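Side-chain contacts in putative transcriptional regulator, LysR family (Vibrio parahaemolyticus, PDB 3OXN), which is probably a DNA-binding transcriptional regulator of the LysR family, represented here by its C-terminal substrate-binding domain: residues C95-S98 against K99-L103; Q133-I136 against D137-Q140; E203-P206 against A207-W210. All coordinates share one frame; numbering follows the deposited sequence.

In the fold
Contacts 1 and 2 are type I beta turns, and contact 3 is the start of a helix, all in a LysR substrate-binding domain. Contact 1 and contact 2 belong to the same half of the fold, the one built on the sheet with strands 93-98 and 142-146. Their centres are about 22 Å apart and they do not touch. Contact 3 lies on the opposite side of the chain's centre, about 45 Å between centres from contact 1, and opens helix 206-227 beside the other sheet. Contact 1 is partly buried and packs a leucine methyl over a histidine ring. Contacts 2 and 3 are at the surface. Contact 2 rests on one backbone bond and loose side-chain packing, whereas contact 3 is polar and includes a water bridge.

Contact 1: C95-S98 against K99-L103; sequences CLLS and KQHPL
Leu97 and His101 meet across a type I beta turn, Ser98 to His101, that leads out of strand 93-98. The strand belongs to a mixed sheet of the LysR substrate-binding domain. The apolar part comes first. Leu97 CD1 lies over one face of the His101 imidazole, 4.1 Å from the ring centroid, in a CH-pi contact displaced toward the rim. The same methyl reaches Leu103 CB at 4.0 Å. Met108 touches both leucines, so the packing continues into the loop.

One backbone hydrogen bond closes the turn: His101 N donates to Ser98 O at 2.9 Å. A weak side-chain bond adds to it. Ser98 OG, with its first torsion near 171°, is anti to its own N and lies beside the carbonyl carbon. There it accepts from Gln100 N at 3.4 Å. Lys99 leans out of the turn, and its NZ bonds Asn105 OD1.

Both ring nitrogens of His101 have partners, which would help to set the rotation of the ring. The ring also meets that of His116. NE2 makes a weak bond to Pro161 O. At the edge, Leu103 N donates to His101 ND1 at 3.0 Å, only 1° out of the ring plane.

Contact 2: Q133-I136 against D137-Q140; sequences QALI and DKPQ
Leu135 and Lys138 touch at the two ends of a type I beta turn. The turn follows helix 125-134 and sends the chain on toward strand 142-146 of the LysR substrate-binding domain. The two side chains cross at about a right angle. Their nearest atoms are Leu135 CD1 and Lys138 CG, 4.2 Å apart, so the touch is light. Leu135 is the buried member of the pair. It packs on Tyr113 of helix 110-114 and on Phe187. Lys138 lies nearer the surface and touches Leu114 of the same helix.

The lysine chain is not extended. It bends at its second torsion (chi2 -58°) and again at its last (chi4 -36°). These bends fold it back over the turn toward the end of the helix. Its NZ comes within 3.6 Å of Ala134 O, a distance too long to count as a firm bond. Any attraction between the ammonium and this carbonyl would be mainly electrostatic.

Ile136 and Asp137 occupy the two middle positions of the turn, and both are exposed. Their side chains run at a slant to one another. Ile136 CG2 is the branch that meets the aspartate, with Asp137 OD1 at 3.8 Å. This is a van der Waals touch.

A backbone bond closes the turn. Lys138 CB lies 3.6 Å from Leu135 O, and Lys138 N donates to that same oxygen at 3.2 Å.

Contact 3: E203-P206 against A207-W210; sequences EHSP and AQEW
His204 and Glu209 are joined through a water. The water oxygen lies in the plane of the His204 ring, 2.7 Å from ND1, and donates to Glu209 OE2 at 3.1 Å. The ring and carboxylate planes are 69° apart. The glutamate chain is extended beyond CG (chi2 167°), which carries OE2 back along the loop to the histidine. OE2 also lies 3.1 Å from Glu203 O. Both atoms are acceptors, so this approach is not a bond.

Glu203 OE1 is held from outside by a salt bridge to Arg84 and a weak hydrogen bond from Trp198. OE2 has a long, weak ion pair with Arg212.

Ser205 O accepts a backbone bond from Glu209 N at 2.7 Å, nearly straight at 173°. Trp210 N is shared weakly between Pro206 O at 3.3 Å and Ala207 O. Trp210 NE1 is satisfied by Glu44 OE1. Apolar contact is modest: Ser205 CB rests on Gln208 CG at 3.6 Å, and Gln208 continues to Phe21 of strand 20-25.

With Pro206 leading into it and the Ser205 carbonyl bonded four residues on, this is the first turn of an alpha helix, the start of helix 206-227 in the LysR substrate-binding domain.

Contact 1: C95-S98 against K99-L103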
loop_
_atom_site.group_PDB
_atom_site.type_symbol
_atom_site.label_atom_id
_atom_site.label_comp_id
_atom_site.label_asym_id
_atom_site.label_seq_id
_atom_site.Cartn_x
_atom_site.Cartn_y
_atom_site.Cartn_z
ATOM N N CYS A 95 9.353 6.039 15.529
ATOM C CA CYS A 95 7.993 5.989 16.063
ATOM C C CYS A 95 7.186 7.241 15.765
ATOM O O CYS A 95 7.739 8.336 15.652
ATOM C CB CYS A 95 8.028 5.764 17.565
ATOM S SG CYS A 95 8.702 4.163 17.923
ATOM N N LEU A 96 5.873 7.075 15.666
ATOM C CA LEU A 96 4.968 8.173 15.384
ATOM C C LEU A 96 3.902 8.204 16.458
ATOM O O LEU A 96 3.233 7.198 16.693
ATOM C CB LEU A 96 4.316 7.961 14.017
ATOM C CG LEU A 96 4.732 8.733 12.750
ATOM C CD1 LEU A 96 6.122 9.344 12.831
ATOM C CD2 LEU A 96 4.586 7.853 11.506
ATOM N N LEU A 97 3.732 9.344 17.120
ATOM C CA LEU A 97 2.661 9.488 18.115
ATOM C C LEU A 97 1.688 10.593 17.740
ATOM O O LEU A 97 2.068 11.545 17.098
ATOM C CB LEU A 97 3.224 9.801 19.503
ATOM C CG LEU A 97 4.355 8.920 19.991
ATOM C CD1 LEU A 97 4.549 9.182 21.445
ATOM C CD2 LEU A 97 3.981 7.489 19.764
ATOM N N SER A 98 0.439 10.469 18.167
ATOM C CA SER A 98 -0.533 11.545 18.007
ATOM C C SER A 98 -0.088 12.722 18.849
ATOM O O SER A 98 0.546 12.543 19.885
ATOM C CB SER A 98 -1.927 11.083 18.450
ATOM O OG SER A 98 -2.835 12.166 18.505
ATOM N N LYS A 99 -0.417 13.930 18.411
ATOM C CA LYS A 99 0.055 15.116 19.111
ATOM C C LYS A 99 -0.569 15.179 20.502
ATOM O O LYS A 99 -0.049 15.849 21.385
ATOM C CB LYS A 99 -0.245 16.380 18.310
ATOM C CG LYS A 99 0.975 17.258 18.094
ATOM C CD LYS A 99 1.768 17.432 19.405
ATOM C CE LYS A 99 2.900 18.477 19.271
ATOM N NZ LYS A 99 3.756 18.608 20.519
ATOM N N GLN A 100 -1.678 14.462 20.689
ATOM C CA GLN A 100 -2.343 14.366 21.993
ATOM C C GLN A 100 -2.101 13.005 22.628
ATOM O O GLN A 100 -2.927 12.510 23.387
ATOM C CB GLN A 100 -3.860 14.604 21.876
ATOM C CG GLN A 100 -4.254 15.880 21.150
ATOM C CD GLN A 100 -4.450 15.650 19.670
ATOM O OE1 GLN A 100 -5.364 14.937 19.264
ATOM N NE2 GLN A 100 -3.591 16.258 18.849
ATOM N N HIS A 101 -0.981 12.382 22.291
ATOM C CA HIS A 101 -0.592 11.171 22.979
ATOM C C HIS A 101 0.077 11.628 24.262
ATOM O O HIS A 101 0.706 12.687 24.286
ATOM C CB HIS A 101 0.386 10.377 22.136
ATOM C CG HIS A 101 0.714 9.033 22.703
ATOM N ND1 HIS A 101 1.455 8.872 23.850
ATOM C CD2 HIS A 101 0.407 7.787 22.274
ATOM C CE1 HIS A 101 1.590 7.585 24.106
ATOM N NE2 HIS A 101 0.965 6.904 23.165
ATOM N N PRO A 102 -0.090 10.864 25.347
ATOM C CA PRO A 102 0.573 11.236 26.602
ATOM C C PRO A 102 2.080 11.530 26.447
ATOM O O PRO A 102 2.553 12.577 26.908
ATOM C CB PRO A 102 0.323 10.010 27.499
ATOM C CG PRO A 102 -1.005 9.491 27.026
ATOM C CD PRO A 102 -1.075 9.784 25.540
ATOM N N LEU A 103 2.819 10.624 25.806
ATOM C CA LEU A 103 4.272 10.760 25.711
ATOM C C LEU A 103 4.711 11.730 24.622
ATOM O O LEU A 103 5.900 11.810 24.327
ATOM C CB LEU A 103 4.921 9.402 25.428
ATOM C CG LEU A 103 4.446 8.243 26.286
ATOM C CD1 LEU A 103 4.919 6.915 25.708
ATOM C CD2 LEU A 103 4.947 8.433 27.709
#

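Contact 2: Q133-I136 against D137-Q140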
loop_
_atom_site.group_PDB
_atom_site.type_symbol
_atom_site.label_atom_id
_atom_site.label_comp_id
_atom_site.label_asym_id
_atom_site.label_seq_id
_atom_site.Cartn_x
_atom_site.Cartn_y
_atom_site.Cartn_z
ATOM N N GLN A 133 13.845 -9.287 17.705
ATOM C CA GLN A 133 15.102 -9.851 18.174
ATOM C C GLN A 133 15.929 -8.839 18.978
ATOM O O GLN A 133 16.846 -9.210 19.729
ATOM C CB GLN A 133 15.893 -10.373 16.981
ATOM C CG GLN A 133 17.126 -11.136 17.360
ATOM C CD GLN A 133 16.925 -12.019 18.581
ATOM O OE1 GLN A 133 17.799 -12.078 19.448
ATOM N NE2 GLN A 133 15.773 -12.704 18.660
ATOM N N ALA A 134 15.595 -7.558 18.820
ATOM C CA ALA A 134 16.272 -6.476 19.528
ATOM C C ALA A 134 15.566 -6.264 20.851
ATOM O O ALA A 134 16.162 -5.829 21.833
ATOM C CB ALA A 134 16.227 -5.215 18.705
ATOM N N LEU A 135 14.275 -6.582 20.852
ATOM C CA LEU A 135 13.453 -6.523 22.048
ATOM C C LEU A 135 13.321 -7.903 22.693
ATOM O O LEU A 135 12.408 -8.121 23.475
ATOM C CB LEU A 135 12.072 -5.978 21.690
ATOM C CG LEU A 135 11.730 -4.553 22.101
ATOM C CD1 LEU A 135 12.956 -3.712 22.216
ATOM C CD2 LEU A 135 10.747 -3.949 21.119
ATOM N N ILE A 136 14.234 -8.818 22.371
ATOM C CA ILE A 136 14.107 -10.223 22.763
ATOM C C ILE A 136 14.154 -10.484 24.268
ATOM O O ILE A 136 13.630 -11.493 24.731
ATOM C CB ILE A 136 15.138 -11.132 22.045
ATOM C CG1 ILE A 136 14.680 -12.588 22.052
ATOM C CG2 ILE A 136 16.490 -11.053 22.709
ATOM C CD1 ILE A 136 13.520 -12.877 21.175
ATOM N N ASP A 137 14.765 -9.582 25.032
ATOM C CA ASP A 137 14.916 -9.762 26.481
ATOM C C ASP A 137 13.957 -8.892 27.275
ATOM O O ASP A 137 14.123 -8.724 28.480
ATOM C CB ASP A 137 16.346 -9.423 26.928
ATOM C CG ASP A 137 17.380 -10.441 26.448
ATOM O OD1 ASP A 137 17.058 -11.658 26.423
ATOM O OD2 ASP A 137 18.517 -10.020 26.110
ATOM N N LYS A 138 12.962 -8.330 26.604
ATOM C CA LYS A 138 12.053 -7.393 27.243
ATOM C C LYS A 138 10.653 -7.974 27.369
ATOM O O LYS A 138 10.295 -8.921 26.655
ATOM C CB LYS A 138 11.980 -6.088 26.449
ATOM C CG LYS A 138 13.329 -5.539 25.956
ATOM C CD LYS A 138 14.322 -5.276 27.089
ATOM C CE LYS A 138 15.747 -5.178 26.528
ATOM N NZ LYS A 138 15.946 -6.144 25.368
ATOM N N PRO A 139 9.856 -7.415 28.294
ATOM C CA PRO A 139 8.446 -7.790 28.354
ATOM C C PRO A 139 7.845 -7.771 26.965
ATOM O O PRO A 139 8.374 -7.134 26.061
ATOM C CB PRO A 139 7.845 -6.673 29.209
ATOM C CG PRO A 139 8.937 -6.356 30.152
ATOM C CD PRO A 139 10.209 -6.467 29.364
ATOM N N GLN A 140 6.743 -8.475 26.796
ATOM C CA GLN A 140 5.986 -8.411 25.559
ATOM C C GLN A 140 5.344 -7.019 25.470
ATOM O O GLN A 140 4.908 -6.468 26.478
ATOM C CB GLN A 140 4.889 -9.467 25.622
ATOM C CG GLN A 140 4.847 -10.463 24.491
ATOM C CD GLN A 140 4.133 -11.742 24.927
ATOM O OE1 GLN A 140 4.687 -12.540 25.695
ATOM N NE2 GLN A 140 2.890 -11.929 24.462
#

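Contact 3: E203-P206 against A207-W210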
loop_
_atom_site.group_PDB
_atom_site.type_symbol
_atom_site.label_atom_id
_atom_site.label_comp_id
_atom_site.label_asym_id
_atom_site.label_seq_id
_atom_site.Cartn_x
_atom_site.Cartn_y
_atom_site.Cartn_z
ATOM N N GLU A 203 20.444 -8.023 -16.528
ATOM C CA GLU A 203 21.732 -7.477 -16.119
ATOM C C GLU A 203 22.343 -6.599 -17.196
ATOM O O GLU A 203 22.890 -5.526 -16.913
ATOM C CB GLU A 203 22.699 -8.607 -15.781
ATOM C CG GLU A 203 24.085 -8.125 -15.484
ATOM C CD GLU A 203 24.130 -7.303 -14.221
ATOM O OE1 GLU A 203 24.059 -7.901 -13.127
ATOM O OE2 GLU A 203 24.249 -6.061 -14.321
ATOM N N HIS A 204 22.250 -7.063 -18.439
ATOM C CA HIS A 204 22.896 -6.382 -19.552
ATOM C C HIS A 204 21.906 -5.760 -20.524
ATOM O O HIS A 204 22.225 -5.531 -21.692
ATOM C CB HIS A 204 23.873 -7.321 -20.263
ATOM C CG HIS A 204 25.181 -7.459 -19.548
ATOM N ND1 HIS A 204 26.198 -6.535 -19.673
ATOM C CD2 HIS A 204 25.622 -8.388 -18.669
ATOM C CE1 HIS A 204 27.214 -6.896 -18.914
ATOM N NE2 HIS A 204 26.890 -8.016 -18.290
ATOM N N SER A 205 20.704 -5.476 -20.042
ATOM C CA SER A 205 19.769 -4.702 -20.835
ATOM C C SER A 205 20.066 -3.211 -20.686
ATOM O O SER A 205 20.034 -2.679 -19.578
ATOM C CB SER A 205 18.334 -4.992 -20.420
ATOM O OG SER A 205 17.436 -4.270 -21.243
ATOM N N PRO A 206 20.365 -2.538 -21.809
ATOM C CA PRO A 206 20.592 -1.084 -21.874
ATOM C C PRO A 206 19.535 -0.286 -21.103
ATOM O O PRO A 206 19.881 0.711 -20.458
ATOM C CB PRO A 206 20.466 -0.779 -23.366
ATOM C CG PRO A 206 20.820 -2.067 -24.052
ATOM C CD PRO A 206 20.462 -3.187 -23.131
ATOM N N ALA A 207 18.274 -0.718 -21.178
ATOM C CA ALA A 207 17.169 -0.032 -20.502
ATOM C C ALA A 207 17.126 -0.325 -18.999
ATOM O O ALA A 207 16.870 0.568 -18.189
ATOM C CB ALA A 207 15.839 -0.408 -21.150
ATOM N N GLN A 208 17.377 -1.579 -18.635
ATOM C CA GLN A 208 17.416 -1.970 -17.233
ATOM C C GLN A 208 18.665 -1.413 -16.540
ATOM O O GLN A 208 18.593 -0.967 -15.395
ATOM C CB GLN A 208 17.332 -3.495 -17.073
ATOM C CG GLN A 208 16.083 -4.155 -17.682
ATOM C CD GLN A 208 14.756 -3.653 -17.091
ATOM O OE1 GLN A 208 14.717 -3.126 -15.977
ATOM N NE2 GLN A 208 13.664 -3.824 -17.842
ATOM N N GLU A 209 19.809 -1.430 -17.219
ATOM C CA GLU A 209 21.010 -0.848 -16.633
ATOM C C GLU A 209 20.743 0.625 -16.418
ATOM O O GLU A 209 21.307 1.242 -15.523
ATOM C CB GLU A 209 22.233 -1.027 -17.529
ATOM C CG GLU A 209 22.807 -2.432 -17.603
ATOM C CD GLU A 209 23.809 -2.587 -18.755
ATOM O OE1 GLU A 209 23.942 -1.637 -19.563
ATOM O OE2 GLU A 209 24.463 -3.655 -18.855
ATOM N N TRP A 210 19.872 1.196 -17.239
ATOM C CA TRP A 210 19.559 2.613 -17.113
ATOM C C TRP A 210 18.606 2.861 -15.948
ATOM O O TRP A 210 18.856 3.723 -15.110
ATOM C CB TRP A 210 18.978 3.179 -18.420
ATOM C CG TRP A 210 18.364 4.534 -18.230
ATOM C CD1 TRP A 210 19.006 5.724 -18.255
ATOM C CD2 TRP A 210 16.991 4.827 -17.943
ATOM N NE1 TRP A 210 18.126 6.749 -18.010
ATOM C CE2 TRP A 210 16.874 6.225 -17.818
ATOM C CE3 TRP A 210 15.837 4.041 -17.784
ATOM C CZ2 TRP A 210 15.667 6.863 -17.545
ATOM C CZ3 TRP A 210 14.630 4.674 -17.515
ATOM C CH2 TRP A 210 14.554 6.070 -17.400
HETATM O O HOH W 1 26.443 -4.325 -21.157
#